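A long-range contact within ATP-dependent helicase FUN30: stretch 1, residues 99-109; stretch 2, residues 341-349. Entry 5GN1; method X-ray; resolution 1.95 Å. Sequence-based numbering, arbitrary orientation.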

# COMPACT_ATOMS: atom_id res chain seq x y z
N SER A 99 3.56 14.15 13.51
CA SER A 99 2.21 14.47 13.93
C SER A 99 1.44 13.17 14.05
O SER A 99 1.88 12.12 13.59
N SER A 100 0.26 13.25 14.67
CA SER A 100 -0.59 12.07 14.74
C SER A 100 -0.93 11.57 13.34
O SER A 100 -1.01 10.35 13.11
N LYS A 101 -1.09 12.49 12.38
CA LYS A 101 -1.46 12.10 11.02
C LYS A 101 -0.38 11.23 10.38
O LYS A 101 -0.66 10.13 9.89
N ASN A 102 0.86 11.71 10.34
CA ASN A 102 1.86 10.93 9.61
C ASN A 102 2.39 9.75 10.42
O ASN A 102 2.98 8.84 9.82
N LEU A 103 2.17 9.71 11.73
CA LEU A 103 2.54 8.53 12.50
C LEU A 103 1.55 7.39 12.28
O LEU A 103 1.95 6.24 12.09
N ILE A 104 0.25 7.71 12.32
CA ILE A 104 -0.78 6.75 11.93
C ILE A 104 -0.55 6.26 10.50
O ILE A 104 -0.75 5.08 10.19
N MET A 105 -0.11 7.15 9.61
CA MET A 105 0.16 6.74 8.24
C MET A 105 1.30 5.75 8.19
O MET A 105 1.23 4.74 7.46
N ALA A 106 2.37 6.00 8.94
CA ALA A 106 3.50 5.09 8.97
C ALA A 106 3.11 3.73 9.54
O ALA A 106 3.58 2.70 9.05
N LEU A 107 2.27 3.70 10.58
CA LEU A 107 1.82 2.41 11.12
C LEU A 107 1.01 1.65 10.08
O LEU A 107 1.13 0.42 9.96
N ARG A 108 0.15 2.35 9.34
CA ARG A 108 -0.63 1.70 8.29
C ARG A 108 0.28 1.07 7.25
O ARG A 108 0.10 -0.10 6.87
N LYS A 109 1.29 1.82 6.78
CA LYS A 109 2.22 1.29 5.78
C LYS A 109 3.02 0.11 6.32
O LYS A 109 3.28 -0.86 5.59
N ASP A 341 -3.78 7.98 1.13
CA ASP A 341 -4.98 8.25 1.93
C ASP A 341 -4.64 8.82 3.31
O ASP A 341 -4.18 8.09 4.20
N VAL A 342 -4.87 10.12 3.51
CA VAL A 342 -4.58 10.79 4.78
C VAL A 342 -5.87 10.94 5.57
O VAL A 342 -6.88 11.46 5.05
N LEU A 343 -5.87 10.49 6.81
CA LEU A 343 -7.04 10.62 7.65
C LEU A 343 -7.03 12.02 8.30
O LEU A 343 -6.01 12.59 8.52
N GLU A 344 -8.19 12.55 8.63
CA GLU A 344 -8.33 13.85 9.23
C GLU A 344 -7.78 13.91 10.64
O GLU A 344 -7.63 12.91 11.28
N SER A 345 -7.48 15.11 11.10
CA SER A 345 -6.81 15.31 12.34
C SER A 345 -7.48 14.74 13.58
O SER A 345 -6.81 14.22 14.41
N LYS A 346 -8.79 14.86 13.67
CA LYS A 346 -9.48 14.32 14.79
C LYS A 346 -9.39 12.80 14.83
O LYS A 346 -9.16 12.23 15.86
N VAL A 347 -9.55 12.16 13.69
CA VAL A 347 -9.45 10.73 13.60
C VAL A 347 -8.05 10.24 13.91
O VAL A 347 -7.88 9.28 14.61
N SER A 348 -7.07 10.94 13.38
CA SER A 348 -5.70 10.56 13.62
C SER A 348 -5.39 10.70 15.12
O SER A 348 -4.72 9.84 15.70
N ASP A 349 -5.87 11.77 15.74
CA ASP A 349 -5.68 11.97 17.17
C ASP A 349 -6.30 10.82 17.96
O ASP A 349 -5.69 10.28 18.88

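Helix 100-109 meets the loop and first helical turn of stretch 2 with axes crossing at 61° and 8.6 Å apart at closest approach. Ser99 makes no contact across; it caps its own helix, OG accepting a weak bond from Asn102 N at 3.3 Å.

Ser100 opens the interface. Its CB points toward stretch 2 and the p rotamer lets OG donate a hydrogen bond to Asp349 OD1 (2.8 Å). Asp349 starts out away from the contact, but chi1 m brings its carboxylate back. The same Ser100 OG lies 3.4 Å from Ser348 CB.

Lys101 and Ser348 are the closest CA pair, CA to CA 5.2 Å. Ser348, m, points toward stretch 1, its OG 3.6 Å from Lys101 CA, and water 1 joins that OG (3.2 Å) to Lys101 O (2.8 Å). The lysine leaves sideways in m and t, laying its chain over the start of the second helix, with CE 3.7 Å from Ser345 CB. Water 2 bridges the two charged ends: it accepts from Lys101 NZ (3.0 Å) and Ser345 N (3.0 Å) and donates to Glu344 OE2 (2.5 Å).

One turn on, Ile104 (m, m) points toward the partner and supplies apolar packing, CG2 to Leu343 CD1 at 3.8 Å. Met105 sets out sideways, yet t, p, p curls its end inward: CE sits 3.1 Å from Asp341 O and 3.8 Å from Val342 CG1.

Arg108 closes the row, one turn beyond Ile104 and also pointing toward stretch 2. Chi1 m and chi2 t extend the chain before chi3 p turns it, so that NH2 forms a salt bridge with Asp341 OD2 (3.5 Å) while NH1 lies 3.6 Å from Leu343 CG. The rule is i, i+4, i+8: serine, isoleucine, arginine, with side chains lengthening toward the loop.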

# COMPACT_ATOMS: atom_id res chain seq x y z
CB SER A 99 1.50 15.40 12.93
OG SER A 99 1.30 14.73 11.69
CB SER A 100 -1.86 12.39 15.51
OG SER A 100 -2.68 13.29 14.79
CB LYS A 101 -1.72 13.34 10.17
CG LYS A 101 -2.88 14.20 10.61
CD LYS A 101 -2.91 15.50 9.81
CE LYS A 101 -4.32 16.02 9.64
NZ LYS A 101 -4.47 16.78 8.36
CB ASN A 102 3.03 11.81 9.13
CG ASN A 102 3.73 12.57 10.24
OD1 ASN A 102 4.23 11.99 11.20
ND2 ASN A 102 3.82 13.90 10.08
CB LEU A 103 2.65 8.85 14.00
CG LEU A 103 3.84 9.68 14.47
CD1 LEU A 103 3.62 10.13 15.90
CD2 LEU A 103 5.12 8.88 14.34
CB ILE A 104 -2.18 7.39 12.08
CG1 ILE A 104 -2.52 7.65 13.56
CG2 ILE A 104 -3.26 6.55 11.39
CD1 ILE A 104 -2.27 6.51 14.47
CB MET A 105 0.48 7.97 7.38
CG MET A 105 0.91 7.58 5.99
SD MET A 105 -0.49 6.88 5.09
CE MET A 105 -1.12 8.40 4.37
CB ALA A 106 4.64 5.71 9.79
CB LEU A 107 1.00 2.60 12.39
CG LEU A 107 1.70 3.20 13.63
CD1 LEU A 107 0.68 3.48 14.72
CD2 LEU A 107 2.80 2.30 14.14
CB ARG A 108 -1.59 2.71 7.65
CG ARG A 108 -2.68 3.18 8.62
CD ARG A 108 -3.61 4.22 8.01
NE ARG A 108 -4.26 3.73 6.80
CZ ARG A 108 -4.93 4.51 5.95
NH1 ARG A 108 -5.05 5.80 6.19
NH2 ARG A 108 -5.48 3.99 4.85
CB LYS A 109 3.15 2.40 5.31
CG LYS A 109 2.44 3.44 4.48
CD LYS A 109 3.36 4.64 4.20
CE LYS A 109 2.75 5.53 3.13
NZ LYS A 109 3.62 6.72 2.91
CB ASP A 341 -5.80 6.96 2.09
CG ASP A 341 -7.19 7.22 2.67
OD1 ASP A 341 -7.90 8.10 2.14
OD2 ASP A 341 -7.58 6.54 3.65
CB VAL A 342 -3.89 12.15 4.56
CG1 VAL A 342 -2.43 11.95 4.11
CG2 VAL A 342 -4.66 13.02 3.55
CB LEU A 343 -7.07 9.56 8.73
CG LEU A 343 -6.86 8.17 8.22
CD1 LEU A 343 -6.42 7.30 9.35
CD2 LEU A 343 -8.13 7.63 7.62
CB GLU A 344 -9.75 14.33 9.13
CG GLU A 344 -10.25 14.38 7.71
CD GLU A 344 -9.82 15.61 6.92
OE1 GLU A 344 -10.37 15.82 5.86
OE2 GLU A 344 -8.93 16.35 7.33
CB SER A 345 -6.48 16.79 12.52
OG SER A 345 -7.62 17.53 12.78
CB LYS A 346 -10.89 14.86 14.88
CG LYS A 346 -10.90 16.23 15.56
CD LYS A 346 -12.13 17.07 15.29
CE LYS A 346 -11.79 18.57 15.32
NZ LYS A 346 -11.24 19.13 14.05
CB VAL A 347 -9.90 10.22 12.23
CG1 VAL A 347 -9.68 8.75 12.10
CG2 VAL A 347 -11.35 10.53 12.00
CB SER A 348 -4.76 11.42 12.82
OG SER A 348 -4.84 11.09 11.48
CB ASP A 349 -6.27 13.31 17.62
CG ASP A 349 -5.41 14.53 17.21
OD1 ASP A 349 -4.23 14.36 16.81
OD2 ASP A 349 -5.91 15.67 17.32
O HOH W 1 -3.27 9.52 9.22
O HOH W 2 -7.36 17.37 9.06